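PDB 1WU2: molybdopterin biosynthesis moeA protein from Pyrococcus horikoshii, which probably takes part in the late steps of molybdenum cofactor biosynthesis, in which MoeA proteins help insert molybdenum into molybdopterin. Local coordinates for residues D19-I24 / L315-G320. Residues are numbered along the deposited sequence; the frame is centred on the assembly and turned at random.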
loop_
_atom_site.group_PDB
_atom_site.type_symbol
_atom_site.label_atom_id
_atom_site.label_comp_id
_atom_site.label_asym_id
_atom_site.label_seq_id
_atom_site.Cartn_x
_atom_site.Cartn_y
_atom_site.Cartn_z
ATOM N N ASP A 19 -17.544 -2.295 18.447
ATOM C CA ASP A 19 -18.926 -2.740 18.628
ATOM C C ASP A 19 -19.908 -1.579 18.420
ATOM O O ASP A 19 -21.044 -1.793 18.003
ATOM C CB ASP A 19 -19.142 -3.343 20.026
ATOM C CG ASP A 19 -18.553 -4.748 20.178
ATOM O OD1 ASP A 19 -18.131 -5.372 19.176
ATOM O OD2 ASP A 19 -18.475 -5.311 21.292
ATOM N N ASP A 20 -19.464 -0.361 18.722
ATOM C CA ASP A 20 -20.261 0.849 18.504
ATOM C C ASP A 20 -20.334 1.262 17.026
ATOM O O ASP A 20 -21.245 1.990 16.630
ATOM C CB ASP A 20 -19.690 2.007 19.336
ATOM C CG ASP A 20 -20.698 3.121 19.566
ATOM O OD1 ASP A 20 -21.789 2.838 20.098
ATOM O OD2 ASP A 20 -20.481 4.312 19.262
ATOM N N ILE A 21 -19.373 0.800 16.227
ATOM C CA ILE A 21 -19.261 1.167 14.814
ATOM C C ILE A 21 -19.908 0.109 13.916
ATOM O O ILE A 21 -19.607 -1.081 14.026
ATOM C CB ILE A 21 -17.767 1.351 14.426
ATOM C CG1 ILE A 21 -17.096 2.414 15.306
ATOM C CG2 ILE A 21 -17.626 1.706 12.942
ATOM C CD1 ILE A 21 -17.506 3.848 15.013
ATOM N N ASN A 22 -20.788 0.554 13.022
ATOM C CA ASN A 22 -21.462 -0.336 12.077
ATOM C C ASN A 22 -20.933 -0.164 10.656
ATOM O O ASN A 22 -20.398 0.890 10.305
ATOM C CB ASN A 22 -22.968 -0.075 12.089
ATOM C CG ASN A 22 -23.588 -0.304 13.455
ATOM O OD1 ASN A 22 -23.420 -1.364 14.055
ATOM N ND2 ASN A 22 -24.308 0.693 13.953
ATOM N N GLU A 23 -21.086 -1.212 9.848
ATOM C CA GLU A 23 -20.774 -1.139 8.426
ATOM C C GLU A 23 -21.775 -0.208 7.746
ATOM O O GLU A 23 -22.982 -0.415 7.848
ATOM C CB GLU A 23 -20.825 -2.529 7.782
ATOM C CG GLU A 23 -20.247 -2.575 6.372
ATOM C CD GLU A 23 -20.175 -3.979 5.803
ATOM O OE1 GLU A 23 -19.504 -4.838 6.412
ATOM O OE2 GLU A 23 -20.785 -4.227 4.742
ATOM N N ILE A 24 -21.269 0.833 7.091
ATOM C CA ILE A 24 -22.097 1.713 6.267
ATOM C C ILE A 24 -22.827 0.895 5.194
ATOM O O ILE A 24 -22.241 0.008 4.574
ATOM C CB ILE A 24 -21.229 2.847 5.641
ATOM C CG1 ILE A 24 -21.025 3.972 6.659
ATOM C CG2 ILE A 24 -21.862 3.415 4.369
ATOM C CD1 ILE A 24 -19.928 4.951 6.283
ATOM N N LEU A 315 -12.549 2.513 10.442
ATOM C CA LEU A 315 -12.768 2.824 9.030
ATOM C C LEU A 315 -12.879 1.556 8.182
ATOM O O LEU A 315 -13.728 1.469 7.296
ATOM C CB LEU A 315 -11.633 3.700 8.498
ATOM C CG LEU A 315 -11.640 5.143 9.002
ATOM C CD1 LEU A 315 -10.275 5.782 8.811
ATOM C CD2 LEU A 315 -12.712 5.960 8.289
ATOM N N ALA A 316 -12.019 0.581 8.465
ATOM C CA ALA A 316 -12.034 -0.698 7.764
ATOM C C ALA A 316 -13.329 -1.462 8.023
ATOM O O ALA A 316 -13.855 -2.110 7.129
ATOM C CB ALA A 316 -10.831 -1.542 8.170
ATOM N N LYS A 317 -13.843 -1.378 9.245
ATOM C CA LYS A 317 -15.107 -2.023 9.598
ATOM C C LYS A 317 -16.294 -1.375 8.883
ATOM O O LYS A 317 -17.256 -2.056 8.532
ATOM C CB LYS A 317 -15.333 -1.986 11.114
ATOM C CG LYS A 317 -16.230 -3.110 11.623
ATOM C CD LYS A 317 -17.070 -2.685 12.807
ATOM C CE LYS A 317 -18.091 -3.751 13.162
ATOM N NZ LYS A 317 -18.614 -3.560 14.534
HETATM N N MSE A 318 -16.211 -0.066 8.659
HETATM C CA MSE A 318 -17.302 0.700 8.054
HETATM C C MSE A 318 -17.491 0.370 6.567
HETATM O O MSE A 318 -18.610 0.395 6.066
HETATM C CB MSE A 318 -17.073 2.207 8.248
HETATM C CG MSE A 318 -17.287 2.671 9.681
HETATM SE SE MSE A 318 -16.888 4.571 9.978
HETATM C CE MSE A 318 -18.687 5.179 10.155
ATOM N N VAL A 319 -16.401 0.054 5.871
ATOM C CA VAL A 319 -16.468 -0.371 4.471
ATOM C C VAL A 319 -16.339 -1.895 4.307
ATOM O O VAL A 319 -16.413 -2.411 3.191
ATOM C CB VAL A 319 -15.391 0.332 3.609
ATOM C CG1 VAL A 319 -15.580 1.843 3.645
ATOM C CG2 VAL A 319 -13.972 -0.053 4.050
ATOM N N GLY A 320 -16.153 -2.609 5.414
ATOM C CA GLY A 320 -15.942 -4.046 5.382
ATOM C C GLY A 320 -14.668 -4.466 4.666
ATOM O O GLY A 320 -14.629 -5.527 4.044
HETATM O O HOH W 1 -17.438 -4.557 8.421
#
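A Schellman motif closes helix 300-319 with Gly320, at positive phi, as its C-prime residue, and the extended chain after helix 10-20 runs across this end, Glu23 lying over Met318. A helix terminus can thus hold a loop through its own late carbonyls and through side chains of its last turn. Met318 O accepts Ile24 N on a lone pair in the carbonyl plane (2.9 Å), although the N-H points somewhat off line, at 133°. Lys317 supplies the second bond: CG stands anti to the backbone N (chi1 -154°); beyond the bend at chi2 the chain runs extended, and NZ meets Ile21 O at 2.7 Å, almost head-on to the carbonyl (171°). Leu18 O takes the same ammonium, which therefore ties the last turn of helix 10-20 to the loop beyond it. An alanine in place of Lys317 would probably leave both carbonyls without this donor and the loop less firmly held. Between the two bonds, selenomethionine Met318 lays CG against Ile21 CG2, tight at 3.4 Å, while its CE approaches Ile24 CD1 at 4.1 Å. Glu23 CG touches Met318 O at 3.4 Å, and a water donates to Glu23 OE1 (2.9 Å). The other carboxylate oxygen, OE2, forms salt bridges with Lys157 and Lys180. The contact joins the N-terminal region of MoeA to the probable molybdopterin-binding domain, where Met318 also packs on Cys251 and on Asp252 of strand 252-255, and Val319 rests on Pro183 in the loop leading to strand 184-190.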